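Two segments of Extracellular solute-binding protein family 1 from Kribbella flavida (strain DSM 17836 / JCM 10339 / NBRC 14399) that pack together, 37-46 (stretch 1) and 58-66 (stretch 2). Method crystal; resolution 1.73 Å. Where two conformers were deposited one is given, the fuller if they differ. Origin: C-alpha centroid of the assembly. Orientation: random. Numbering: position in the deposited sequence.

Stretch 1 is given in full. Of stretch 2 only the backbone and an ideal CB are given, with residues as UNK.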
ATOM      1  N   THR A  37      -7.168   9.884  15.220  1.00 16.22           N
ATOM      2  CA  THR A  37      -6.683   8.609  14.712  1.00 17.85           C
ATOM      3  C   THR A  37      -7.218   8.399  13.306  1.00 18.14           C
ATOM      4  O   THR A  37      -8.198   9.020  12.886  1.00 16.28           O
ATOM      5  CB  THR A  37      -7.131   7.425  15.582  1.00 17.14           C
ATOM      6  OG1 THR A  37      -8.556   7.301  15.495  1.00 17.58           O
ATOM      7  CG2 THR A  37      -6.715   7.615  17.048  1.00 20.03           C
ATOM      8  N   VAL A  38      -6.585   7.475  12.595  1.00 20.05           N
ATOM      9  CA  VAL A  38      -7.072   7.126  11.268  1.00 20.07           C
ATOM     10  C   VAL A  38      -8.457   6.491  11.354  1.00 18.44           C
ATOM     11  O   VAL A  38      -9.331   6.765  10.526  1.00 17.28           O
ATOM     12  CB  VAL A  38      -6.062   6.209  10.562  1.00 24.43           C
ATOM     13  CG1 VAL A  38      -6.567   5.872   9.209  1.00 25.79           C
ATOM     14  CG2 VAL A  38      -4.715   6.903  10.455  1.00 27.06           C
ATOM     15  N   ASP A  39      -8.687   5.644  12.365  1.00 21.97           N
ATOM     16  CA  ASP A  39     -10.007   5.033  12.511  1.00 20.43           C
ATOM     17  C   ASP A  39     -11.082   6.092  12.717  1.00 19.98           C
ATOM     18  O   ASP A  39     -12.208   5.949  12.224  1.00 17.81           O
ATOM     19  CB  ASP A  39     -10.021   4.034  13.668  1.00 23.61           C
ATOM     20  CG  ASP A  39      -9.235   2.765  13.364  1.00 37.42           C
ATOM     21  OD1 ASP A  39      -9.074   2.408  12.173  1.00 39.80           O
ATOM     22  OD2 ASP A  39      -8.786   2.112  14.327  1.00 45.36           O
ATOM     23  N   GLU A  40     -10.764   7.171  13.439  1.00 16.18           N
ATOM     24  CA  GLU A  40     -11.797   8.180  13.622  1.00 15.49           C
ATOM     25  C   GLU A  40     -11.988   9.031  12.383  1.00 12.68           C
ATOM     26  O   GLU A  40     -13.105   9.491  12.129  1.00 15.05           O
ATOM     27  CB  GLU A  40     -11.500   9.044  14.831  1.00 17.89           C
ATOM     28  CG  GLU A  40     -12.285   8.519  16.018  1.00 25.13           C
ATOM     29  CD  GLU A  40     -11.628   8.837  17.289  1.00 31.12           C
ATOM     30  OE1 GLU A  40     -10.476   9.306  17.214  1.00 37.52           O
ATOM     31  OE2 GLU A  40     -12.253   8.625  18.348  1.00 30.63           O
ATOM     32  N   HIS A  41     -10.929   9.242  11.604  1.00 11.67           N
ATOM     33  CA  HIS A  41     -11.096   9.890  10.308  1.00 11.80           C
ATOM     34  C   HIS A  41     -12.074   9.107   9.436  1.00 15.72           C
ATOM     35  O   HIS A  41     -12.990   9.680   8.831  1.00 14.74           O
ATOM     36  CB  HIS A  41      -9.737  10.024   9.623  1.00 10.20           C
ATOM     37  CG  HIS A  41      -9.815  10.603   8.247  1.00  9.95           C
ATOM     38  ND1 HIS A  41      -9.712  11.958   8.001  1.00 14.26           N
ATOM     39  CD2 HIS A  41      -9.998  10.011   7.041  1.00 11.46           C
ATOM     40  CE1 HIS A  41      -9.819  12.173   6.700  1.00 13.71           C
ATOM     41  NE2 HIS A  41      -9.995  11.008   6.094  1.00 13.66           N
ATOM     42  N   ILE A  42     -11.902   7.782   9.383  1.00 16.90           N
ATOM     43  CA  ILE A  42     -12.815   6.914   8.635  1.00 21.44           C
ATOM     44  C   ILE A  42     -14.233   7.012   9.184  1.00 17.89           C
ATOM     45  O   ILE A  42     -15.204   7.133   8.427  1.00 20.36           O
ATOM     46  CB  ILE A  42     -12.328   5.456   8.688  1.00 25.46           C
ATOM     47  CG1 ILE A  42     -11.049   5.270   7.902  1.00 26.50           C
ATOM     48  CG2 ILE A  42     -13.422   4.511   8.208  1.00 30.25           C
ATOM     49  CD1 ILE A  42     -10.350   4.004   8.287  1.00 32.04           C
ATOM     50  N   LYS A  43     -14.375   6.912  10.507  0.56 16.68           N
ATOM     51  CA  LYS A  43     -15.702   6.976  11.113  0.56 17.78           C
ATOM     52  C   LYS A  43     -16.381   8.308  10.823  0.56 17.47           C
ATOM     53  O   LYS A  43     -17.585   8.348  10.547  0.56 18.99           O
ATOM     54  CB  LYS A  43     -15.607   6.744  12.619  0.56 20.32           C
ATOM     55  CG  LYS A  43     -15.418   5.295  13.014  0.56 25.44           C
ATOM     56  CD  LYS A  43     -15.670   5.125  14.500  0.56 31.55           C
ATOM     57  CE  LYS A  43     -14.472   4.517  15.193  0.56 34.28           C
ATOM     58  NZ  LYS A  43     -14.183   3.138  14.701  0.56 36.72           N
ATOM     59  N   ASN A  44     -15.629   9.412  10.890  1.00 15.78           N
ATOM     60  CA  ASN A  44     -16.200  10.709  10.536  1.00 15.43           C
ATOM     61  C   ASN A  44     -16.682  10.694   9.100  1.00 15.57           C
ATOM     62  O   ASN A  44     -17.774  11.179   8.791  1.00 16.76           O
ATOM     63  CB  ASN A  44     -15.167  11.822  10.699  1.00 15.03           C
ATOM     64  CG  ASN A  44     -14.769  12.044  12.131  1.00 16.09           C
ATOM     65  OD1 ASN A  44     -15.489  11.665  13.052  1.00 18.03           O
ATOM     66  ND2 ASN A  44     -13.624  12.692  12.330  1.00 16.85           N
ATOM     67  N   LEU A  45     -15.843  10.176   8.205  0.54 15.74           N
ATOM     68  CA  LEU A  45     -16.190  10.017   6.800  0.54 19.39           C
ATOM     69  C   LEU A  45     -17.526   9.303   6.651  0.54 19.95           C
ATOM     70  O   LEU A  45     -18.462   9.816   6.027  0.54 20.87           O
ATOM     71  CB  LEU A  45     -15.075   9.231   6.114  0.54 22.38           C
ATOM     72  CG  LEU A  45     -14.690   9.476   4.667  0.54 24.35           C
ATOM     73  CD1 LEU A  45     -14.603  10.965   4.401  0.54 23.56           C
ATOM     74  CD2 LEU A  45     -13.352   8.805   4.441  0.54 24.32           C
ATOM     75  N   GLU A  46     -17.626   8.112   7.244  1.00 20.12           N
ATOM     76  CA  GLU A  46     -18.840   7.311   7.137  1.00 24.46           C
ATOM     77  C   GLU A  46     -20.030   8.048   7.727  1.00 22.76           C
ATOM     78  O   GLU A  46     -21.104   8.112   7.115  1.00 24.39           O
ATOM     79  CB  GLU A  46     -18.652   5.969   7.846  1.00 28.54           C
ATOM     80  CG  GLU A  46     -17.529   5.136   7.309  1.00 36.96           C
ATOM     81  CD  GLU A  46     -17.412   3.802   8.017  1.00 44.20           C
ATOM     82  OE1 GLU A  46     -18.115   3.606   9.030  1.00 48.34           O
ATOM     83  OE2 GLU A  46     -16.618   2.951   7.562  1.00 46.51           O
ATOM     84  N   UNK A  58     -12.390  18.906   1.041  1.00  9.90           N
ATOM     85  CA  UNK A  58     -11.496  17.872   0.523  1.00  9.90           C
ATOM     86  C   UNK A  58     -11.348  16.833   1.620  1.00 10.10           C
ATOM     87  O   UNK A  58     -10.952  17.169   2.743  1.00 10.95           O
ATOM     88  CB  UNK A  58     -10.140  18.443   0.102  1.00  9.90           C
ATOM     89  N   UNK A  59     -11.664  15.578   1.305  1.00 10.41           N
ATOM     90  CA  UNK A  59     -11.533  14.467   2.246  1.00 10.71           C
ATOM     91  C   UNK A  59     -10.448  13.519   1.754  1.00  8.23           C
ATOM     92  O   UNK A  59     -10.563  12.958   0.655  1.00 11.25           O
ATOM     93  CB  UNK A  59     -12.862  13.728   2.414  1.00 10.71           C
ATOM     94  N   UNK A  60      -9.422  13.306   2.581  1.00  8.55           N
ATOM     95  CA  UNK A  60      -8.393  12.342   2.229  1.00  9.14           C
ATOM     96  C   UNK A  60      -8.902  10.924   2.451  1.00 10.55           C
ATOM     97  O   UNK A  60      -9.689  10.652   3.363  1.00 12.28           O
ATOM     98  CB  UNK A  60      -7.121  12.589   3.043  1.00  9.14           C
ATOM     99  N   UNK A  61      -8.426  10.020   1.607  1.00 10.35           N
ATOM    100  CA  UNK A  61      -8.861   8.631   1.607  1.00 12.49           C
ATOM    101  C   UNK A  61      -7.665   7.740   1.317  1.00 13.30           C
ATOM    102  O   UNK A  61      -6.970   7.947   0.311  1.00 13.83           O
ATOM    103  CB  UNK A  61      -9.975   8.400   0.584  1.00 12.49           C
ATOM    104  N   UNK A  62      -7.416   6.755   2.179  1.00 11.97           N
ATOM    105  CA  UNK A  62      -6.378   5.776   1.885  1.00 13.18           C
ATOM    106  C   UNK A  62      -6.885   4.774   0.850  1.00 12.66           C
ATOM    107  O   UNK A  62      -8.088   4.473   0.770  1.00 15.13           O
ATOM    108  CB  UNK A  62      -5.937   5.056   3.161  1.00 13.18           C
ATOM    109  N   UNK A  63      -5.951   4.256   0.046  1.00 13.03           N
ATOM    110  CA  UNK A  63      -6.360   3.391  -1.057  1.00 13.51           C
ATOM    111  C   UNK A  63      -7.062   2.138  -0.549  1.00 17.23           C
ATOM    112  O   UNK A  63      -7.910   1.570  -1.252  1.00 21.92           O
ATOM    113  CB  UNK A  63      -5.147   3.004  -1.906  1.00 13.51           C
ATOM    114  N   UNK A  64      -6.761   1.693   0.673  1.00 15.94           N
ATOM    115  CA  UNK A  64      -7.406   0.456   1.107  1.00 21.44           C
ATOM    116  C   UNK A  64      -8.874   0.647   1.474  1.00 22.78           C
ATOM    117  O   UNK A  64      -9.589  -0.353   1.604  1.00 29.41           O
ATOM    118  CB  UNK A  64      -6.653  -0.126   2.305  1.00 21.44           C
ATOM    119  N   UNK A  65      -9.333   1.896   1.644  0.77 23.98           N
ATOM    120  CA  UNK A  65     -10.734   2.196   1.943  0.77 23.84           C
ATOM    121  C   UNK A  65     -11.554   2.539   0.716  0.77 23.93           C
ATOM    122  O   UNK A  65     -12.786   2.470   0.777  0.77 23.04           O
ATOM    123  CB  UNK A  65     -10.814   3.355   2.938  0.77 23.84           C
ATOM    124  N   UNK A  66     -10.907   2.984  -0.363  1.00 22.66           N
ATOM    125  CA  UNK A  66     -11.624   3.684  -1.426  1.00 23.68           C
ATOM    126  C   UNK A  66     -12.614   2.770  -2.143  1.00 26.47           C
ATOM    127  O   UNK A  66     -13.581   3.267  -2.740  1.00 27.33           O
ATOM    128  CB  UNK A  66     -10.631   4.266  -2.434  1.00 23.68           C
TER

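Within stretch 1 residues 38-46 are helical, and the helix runs on beyond Glu 46; the strand at 58-62 crosses it at 124° between N-to-C directions, with axes 10.0 Å apart at closest. Val 38, His 41, Ile 42 and Leu 45 point their CA-to-CB bonds toward stretch 2, so the helix offers an apolar strip interrupted by one imidazole.

Position 58 has extended angles (-120/124), and its ideal CB has nothing of stretch 1 within 5.5 Å. The helix sets no preference; the residue is Ile 58, without contact here.

At position 59 CA-to-CB points toward the helix, and the ideal CB lies 3.8 Å from Leu 45 CD1 and 5.4 Å from His 41 NE2. An apolar chain could cover the leucine; a longer polar one could extend past Leu 45 toward the His 41 imidazole. The residue is Glu 59. With chi1 and chi2 both m, its OE1 packs 3.3 Å from Leu 45 CD1 and accepts from a water (2.9 Å to the water O), which also donates to His 41 O (3.0 Å from the water O).

Position 60 points sideways, its ideal CB 4.5 Å from His 41 NE2. The backbone matters more: NE2 of His 41 donates to the carbonyl O of residue 60 at 2.8 Å, with an angle of 160°. A small side chain leaves the imidazole room; Ala 60 meets this simply.

Position 61 is also sideways, its ideal CB 5.1 Å from Leu 45 CD2. A flexible apolar chain could bend back to the leucine. Met 61, present as selenomethionine, brings CE to 3.6 Å from Leu 45 CD2, with chi3 at -89°.

Position 62 points toward the helix, but nothing lies within 5.5 Å of its ideal CB, so polar or apolar chains would both be tolerated. Glu 62 turns to its own stretch: OE1 accepts from the backbone N of residue 64 at 2.7 Å.

Positions 63 and 64 have helical angles, and nothing of stretch 1 lies within 5.5 Å of either ideal CB, so it sets no preference. They are Val 63 and Ser 64, whose OG donates to Glu 62 OE1 at 2.6 Å.

Position 65 points toward Ile 42, whose CG1 is 5.3 Å from the ideal CB. The space beyond, bordered by Val 38, His 41 and Ile 42, suits a large apolar or aromatic chain. Trp 65 fills it: Ile 42 CG1 sits 3.4 Å from the six-membered ring centroid, 8° off its normal, while Val 38 CG1 meets the edge at CZ2 (3.3 Å). The His 41 ring approaches rim to rim, planes at 39°.

Position 66 likewise has nothing of stretch 1 within 5.5 Å of its ideal CB, leaving the choice open; it is Ile 66.

Stretch 2 (58-66) IEAMEVSWI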
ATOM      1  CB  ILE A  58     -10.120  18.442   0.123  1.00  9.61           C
ATOM      2  CG1 ILE A  58     -10.268  19.460  -1.014  1.00 11.18           C
ATOM      3  CG2 ILE A  58      -9.153  17.293  -0.294  1.00  9.41           C
ATOM      4  CD1 ILE A  58      -8.977  20.290  -1.277  1.00 10.88           C
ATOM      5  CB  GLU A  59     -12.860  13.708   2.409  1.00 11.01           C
ATOM      6  CG  GLU A  59     -13.948  14.479   3.181  1.00 13.45           C
ATOM      7  CD  GLU A  59     -13.783  14.400   4.698  1.00 17.07           C
ATOM      8  OE1 GLU A  59     -12.884  13.678   5.159  1.00 16.15           O
ATOM      9  OE2 GLU A  59     -14.565  15.058   5.431  1.00 20.75           O
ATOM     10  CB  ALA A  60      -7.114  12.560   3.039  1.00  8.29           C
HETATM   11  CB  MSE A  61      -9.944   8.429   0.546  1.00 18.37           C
HETATM   12  CG  MSE A  61     -10.994   7.437   0.883  1.00 31.57           C
HETATM   13 SE   MSE A  61     -12.528   7.794  -0.189  0.69 36.96          SE
HETATM   14  CE  MSE A  61     -13.558   9.042   0.856  1.00 41.75           C
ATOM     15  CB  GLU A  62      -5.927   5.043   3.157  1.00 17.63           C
ATOM     16  CG  GLU A  62      -4.442   4.669   3.163  1.00 26.25           C
ATOM     17  CD  GLU A  62      -4.170   3.206   2.810  1.00 33.56           C
ATOM     18  OE1 GLU A  62      -5.126   2.421   2.692  1.00 32.41           O
ATOM     19  OE2 GLU A  62      -2.992   2.838   2.667  1.00 36.16           O
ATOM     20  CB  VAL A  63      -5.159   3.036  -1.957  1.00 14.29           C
ATOM     21  CG1 VAL A  63      -4.137   2.173  -1.199  1.00 15.90           C
ATOM     22  CG2 VAL A  63      -5.655   2.355  -3.235  1.00 15.72           C
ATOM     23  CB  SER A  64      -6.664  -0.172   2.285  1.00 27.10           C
ATOM     24  OG  SER A  64      -6.785   0.634   3.442  1.00 31.12           O
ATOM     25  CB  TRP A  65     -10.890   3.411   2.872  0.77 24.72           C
ATOM     26  CG  TRP A  65      -9.911   3.586   3.937  0.77 20.43           C
ATOM     27  CD1 TRP A  65      -9.190   2.621   4.558  0.77 16.52           C
ATOM     28  CD2 TRP A  65      -9.527   4.831   4.532  0.77 18.78           C
ATOM     29  NE1 TRP A  65      -8.366   3.182   5.498  0.77 16.43           N
ATOM     30  CE2 TRP A  65      -8.556   4.541   5.504  0.77 19.21           C
ATOM     31  CE3 TRP A  65      -9.905   6.162   4.327  0.77 18.31           C
ATOM     32  CZ2 TRP A  65      -7.960   5.528   6.273  0.77 23.03           C
ATOM     33  CZ3 TRP A  65      -9.317   7.142   5.085  0.77 16.61           C
ATOM     34  CH2 TRP A  65      -8.354   6.823   6.058  0.77 21.47           C
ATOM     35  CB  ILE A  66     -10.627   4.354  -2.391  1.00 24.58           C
ATOM     36  CG1 ILE A  66     -11.340   5.423  -3.229  1.00 27.16           C
ATOM     37  CG2 ILE A  66      -9.915   3.327  -3.259  1.00 26.23           C
ATOM     38  CD1 ILE A  66     -10.396   6.386  -3.938  1.00 30.89           C
TER
HETATM   39  O   HOH W   1     -13.119  12.503   7.792  1.00 16.82           O
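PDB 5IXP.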